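Local structure of uncharacterized peroxidase-related protein (Silicibacter sp., 2PFX) at residues P118-A121 and R122-V125; N163-G166 and F167-T171. The protein is of unknown function but, as an AhpD-like, peroxidase-related protein of the carboxymuconolactone decarboxylase family, may act as an oxidoreductase in peroxide defence. All blocks are in the same frame, centred on the assembly; numbering follows the deposited sequence.

Contact 1: P118-A121 and R122-V125; sequences PLDA and RQRV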
loop_
_atom_site.group_PDB
_atom_site.type_symbol
_atom_site.label_atom_id
_atom_site.label_comp_id
_atom_site.label_asym_id
_atom_site.label_seq_id
_atom_site.Cartn_x
_atom_site.Cartn_y
_atom_site.Cartn_z
ATOM N N PRO A 118 -5.454 16.860 -20.708
ATOM C CA PRO A 118 -6.587 17.818 -20.700
ATOM C C PRO A 118 -7.791 17.239 -21.410
ATOM O O PRO A 118 -8.163 17.584 -22.533
ATOM C CB PRO A 118 -6.000 19.002 -21.475
ATOM C CG PRO A 118 -5.110 18.348 -22.487
ATOM C CD PRO A 118 -4.530 17.150 -21.805
ATOM N N LEU A 119 -8.435 16.312 -20.715
ATOM C CA LEU A 119 -9.573 15.601 -21.257
ATOM C C LEU A 119 -10.877 16.294 -20.862
ATOM O O LEU A 119 -10.937 16.965 -19.832
ATOM C CB LEU A 119 -9.667 14.187 -20.658
ATOM C CG LEU A 119 -8.461 13.298 -20.968
ATOM C CD1 LEU A 119 -8.568 11.965 -20.253
ATOM C CD2 LEU A 119 -8.338 13.102 -22.468
ATOM N N ASP A 120 -11.897 16.052 -21.679
ATOM C CA ASP A 120 -13.215 16.458 -21.198
ATOM C C ASP A 120 -13.615 15.566 -20.026
ATOM O O ASP A 120 -13.048 14.493 -19.800
ATOM C CB ASP A 120 -14.220 16.454 -22.343
ATOM C CG ASP A 120 -14.559 15.115 -22.934
ATOM O OD1 ASP A 120 -14.343 14.078 -22.281
ATOM O OD2 ASP A 120 -15.046 15.115 -24.088
ATOM N N ALA A 121 -14.603 16.032 -19.247
ATOM C CA ALA A 121 -14.976 15.333 -18.032
ATOM C C ALA A 121 -15.463 13.910 -18.284
ATOM O O ALA A 121 -15.173 12.986 -17.512
ATOM C CB ALA A 121 -16.046 16.087 -17.249
ATOM N N ARG A 122 -16.205 13.752 -19.371
ATOM C CA ARG A 122 -16.696 12.427 -19.740
ATOM C C ARG A 122 -15.538 11.423 -19.823
ATOM O O ARG A 122 -15.616 10.352 -19.216
ATOM C CB ARG A 122 -17.436 12.483 -21.067
ATOM C CG ARG A 122 -17.768 11.147 -21.719
ATOM C CD ARG A 122 -17.896 11.283 -23.230
ATOM N NE ARG A 122 -17.848 10.024 -23.970
ATOM C CZ ARG A 122 -18.873 9.183 -24.099
ATOM N NH1 ARG A 122 -20.038 9.469 -23.525
ATOM N NH2 ARG A 122 -18.746 8.050 -24.794
ATOM N N GLN A 123 -14.491 11.795 -20.550
ATOM C CA GLN A 123 -13.397 10.839 -20.702
ATOM C C GLN A 123 -12.639 10.730 -19.399
ATOM O O GLN A 123 -12.177 9.653 -19.054
ATOM C CB GLN A 123 -12.477 11.263 -21.859
ATOM C CG GLN A 123 -13.182 11.068 -23.183
ATOM C CD GLN A 123 -12.335 11.296 -24.411
ATOM O OE1 GLN A 123 -11.338 12.008 -24.376
ATOM N NE2 GLN A 123 -12.808 10.668 -25.493
ATOM N N ARG A 124 -12.523 11.860 -18.689
ATOM C CA ARG A 124 -11.749 11.751 -17.446
ATOM C C ARG A 124 -12.453 10.869 -16.447
ATOM O O ARG A 124 -11.807 10.059 -15.769
ATOM C CB ARG A 124 -11.517 13.153 -16.874
ATOM C CG ARG A 124 -10.812 13.117 -15.540
ATOM C CD ARG A 124 -9.488 12.309 -15.542
ATOM N NE ARG A 124 -8.978 12.452 -14.150
ATOM C CZ ARG A 124 -8.044 13.305 -13.761
ATOM N NH1 ARG A 124 -7.408 14.151 -14.558
ATOM N NH2 ARG A 124 -7.731 13.309 -12.467
ATOM N N VAL A 125 -13.777 10.960 -16.265
ATOM C CA VAL A 125 -14.394 10.107 -15.242
ATOM C C VAL A 125 -14.413 8.648 -15.681
ATOM O O VAL A 125 -14.343 7.735 -14.858
ATOM C CB VAL A 125 -15.795 10.593 -14.855
ATOM C CG1 VAL A 125 -15.663 12.042 -14.349
ATOM C CG2 VAL A 125 -16.813 10.515 -15.979
HETATM O O HOH W 1 -11.398 14.606 -24.138
#
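Asp120 is the N-cap of helix 121-136, and its carboxylate reaches over the first turn to Gln123. Asp120 OD1 accepts from Gln123 N at 2.9 Å in a nearly straight bond (162°), met almost in line with its own C-O bond. Asp120 can do this because CG sits between the backbone N and the carbonyl carbon (chi1 67°), which folds the carboxylate back over the helix end. Asp120 OD1 also rests on the aliphatic part of its partner, 3.3 Å from Gln123 CG. In place of the direct return bond of a capping box, a water accepts from Asp120 N at 2.9 Å and donates to Gln123 OE1 at 2.6 Å. Leu119 CD2 flanks the amide, 3.7 Å from Gln123 OE1, with the two side chains crossing at about a right angle. Behind the cap the helical ladder starts with Arg124 N to Asp120 O (2.9 Å) and Val125 N to Ala121 O (2.8 Å). Outside the turn, Glu72 receives Gln123 NE2 and Arg122 NE, while Arg124 bridges to Asp128 and to Glu141 of the third subunit. Placed at the positive end of the helix dipole, the Asp120 carboxylate probably favours its ionised form.

Contact 2: N163-G166 and F167-T171; sequences NVTG and FFNMT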
loop_
_atom_site.group_PDB
_atom_site.type_symbol
_atom_site.label_atom_id
_atom_site.label_comp_id
_atom_site.label_asym_id
_atom_site.label_seq_id
_atom_site.Cartn_x
_atom_site.Cartn_y
_atom_site.Cartn_z
ATOM N N ASN A 163 -16.123 -4.025 -18.521
ATOM C CA ASN A 163 -15.564 -5.231 -19.158
ATOM C C ASN A 163 -14.235 -4.939 -19.823
ATOM O O ASN A 163 -13.313 -5.761 -19.742
ATOM C CB ASN A 163 -16.582 -5.829 -20.127
ATOM C CG ASN A 163 -17.505 -6.779 -19.385
ATOM O OD1 ASN A 163 -17.295 -7.992 -19.410
ATOM N ND2 ASN A 163 -18.508 -6.221 -18.721
ATOM N N VAL A 164 -14.117 -3.782 -20.474
ATOM C CA VAL A 164 -12.840 -3.426 -21.074
ATOM C C VAL A 164 -11.784 -3.342 -19.973
ATOM O O VAL A 164 -10.714 -3.910 -20.102
ATOM C CB VAL A 164 -12.930 -2.122 -21.865
ATOM C CG1 VAL A 164 -11.557 -1.640 -22.302
ATOM C CG2 VAL A 164 -13.851 -2.355 -23.052
ATOM N N THR A 165 -12.110 -2.642 -18.896
ATOM C CA THR A 165 -11.214 -2.502 -17.766
ATOM C C THR A 165 -10.805 -3.868 -17.208
ATOM O O THR A 165 -9.623 -4.183 -17.047
ATOM C CB THR A 165 -11.888 -1.699 -16.629
ATOM O OG1 THR A 165 -12.182 -0.354 -17.065
ATOM C CG2 THR A 165 -10.970 -1.561 -15.429
ATOM N N GLY A 166 -11.780 -4.726 -16.912
ATOM C CA GLY A 166 -11.486 -6.063 -16.399
ATOM C C GLY A 166 -10.631 -6.867 -17.360
ATOM O O GLY A 166 -9.698 -7.550 -16.919
ATOM N N PHE A 167 -10.937 -6.779 -18.647
ATOM C CA PHE A 167 -10.159 -7.513 -19.651
ATOM C C PHE A 167 -8.688 -7.141 -19.586
ATOM O O PHE A 167 -7.877 -8.062 -19.614
ATOM C CB PHE A 167 -10.739 -7.281 -21.043
ATOM C CG PHE A 167 -10.118 -8.064 -22.176
ATOM C CD1 PHE A 167 -10.238 -9.436 -22.299
ATOM C CD2 PHE A 167 -9.394 -7.361 -23.126
ATOM C CE1 PHE A 167 -9.638 -10.088 -23.360
ATOM C CE2 PHE A 167 -8.816 -7.979 -24.206
ATOM C CZ PHE A 167 -8.966 -9.347 -24.313
ATOM N N PHE A 168 -8.314 -5.860 -19.477
ATOM C CA PHE A 168 -6.885 -5.547 -19.439
ATOM C C PHE A 168 -6.283 -5.907 -18.104
ATOM O O PHE A 168 -5.065 -6.104 -18.014
ATOM C CB PHE A 168 -6.617 -4.069 -19.825
ATOM C CG PHE A 168 -6.790 -4.082 -21.353
ATOM C CD1 PHE A 168 -5.758 -4.541 -22.159
ATOM C CD2 PHE A 168 -7.989 -3.683 -21.911
ATOM C CE1 PHE A 168 -5.938 -4.597 -23.530
ATOM C CE2 PHE A 168 -8.167 -3.718 -23.288
ATOM C CZ PHE A 168 -7.134 -4.174 -24.089
ATOM N N ASN A 169 -7.122 -6.002 -17.069
ATOM C CA ASN A 169 -6.583 -6.520 -15.808
ATOM C C ASN A 169 -6.225 -8.012 -15.947
ATOM O O ASN A 169 -5.417 -8.575 -15.188
ATOM C CB ASN A 169 -7.588 -6.290 -14.676
ATOM C CG ASN A 169 -7.328 -4.919 -14.055
ATOM O OD1 ASN A 169 -6.387 -4.785 -13.279
ATOM N ND2 ASN A 169 -8.106 -3.926 -14.430
HETATM N N MSE A 170 -6.837 -8.683 -16.918
HETATM C CA MSE A 170 -6.494 -10.073 -17.225
HETATM C C MSE A 170 -5.229 -10.058 -18.093
HETATM O O MSE A 170 -4.222 -10.666 -17.747
HETATM C CB MSE A 170 -7.575 -10.858 -17.944
HETATM C CG MSE A 170 -7.127 -12.184 -18.576
HETATM SE SE MSE A 170 -8.631 -13.103 -19.387
HETATM C CE MSE A 170 -8.460 -12.058 -20.995
ATOM N N THR A 171 -5.318 -9.355 -19.209
ATOM C CA THR A 171 -4.241 -9.477 -20.188
ATOM C C THR A 171 -2.962 -8.885 -19.657
ATOM O O THR A 171 -1.872 -9.410 -19.927
ATOM C CB THR A 171 -4.599 -8.893 -21.569
ATOM O OG1 THR A 171 -4.731 -7.478 -21.540
ATOM C CG2 THR A 171 -5.949 -9.431 -22.026
#
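Thr165 O is gripped twice by Asn169, one turn further along helix 155-178, in a buried part of it. Asn169 N meets Thr165 O in the carbonyl plane at 3.1 Å, as the regular helical bond, whereas Asn169 ND2 comes to Thr165 O from above that plane at 3.0 Å, so the two donors use different directions. The side chains of Thr165 and Asn169 run side by side, CG2 lying 3.8 Å from ND2. Beyond the turn, Asn169 OD1 accepts from Arg173 and Asn84, and ND2 also meets Thr134 OG1 on helix 121-136. With an alanine in place of Asn169, Arg173 and Asn84 would probably lose their common acceptor and Thr165 O its second donor, leaving a gap toward Thr134. On another flank of the helix, Phe168 lies beside Val164, with CG1 of the valine 4.1 Å from CE2 of the ring. Val164 O, which accepts from Phe168 N, also sits at the edge of that ring, 3.3 Å from CD2. His93 meets the Phe168 ring edge-to-face. Phe167 packs against Met57, Tyr58 and Leu61 of helix 48-63. Met170, a selenomethionine, packs on Gly166 of the fourth subunit, so this turn also takes part in a subunit interface. The edge of the Phe167 ring, at CD2, stands 3.8 Å above one face of the Phe168 ring, offset toward its rim, with Phe168 CE2 at the Phe167 edge, and one face of the Phe167 ring carries Thr171 CG2, 3.7 Å above it.

Contact 1 begins a helix at the surface of the chain and contact 2 lies on a central one; their centres are 20 Å apart and their nearest atoms about 9 Å, so they do not touch. Two helices connect them. Helix 121-136, capped in contact 1, later presents Ala130, Met133 and Thr134 to contact 2. Helix 70-84 meets contact 1 through Met75 and contact 2 through Ile76, Ala77 and Val80. An acetate ion, probably from crystallisation, lies about 4 Å from the Ala121 side chain. His93, beside contact 2, closely follows a Cys-X-X-Cys motif, consistent with the redox site of AhpD-like proteins. The contacts also face different subunits.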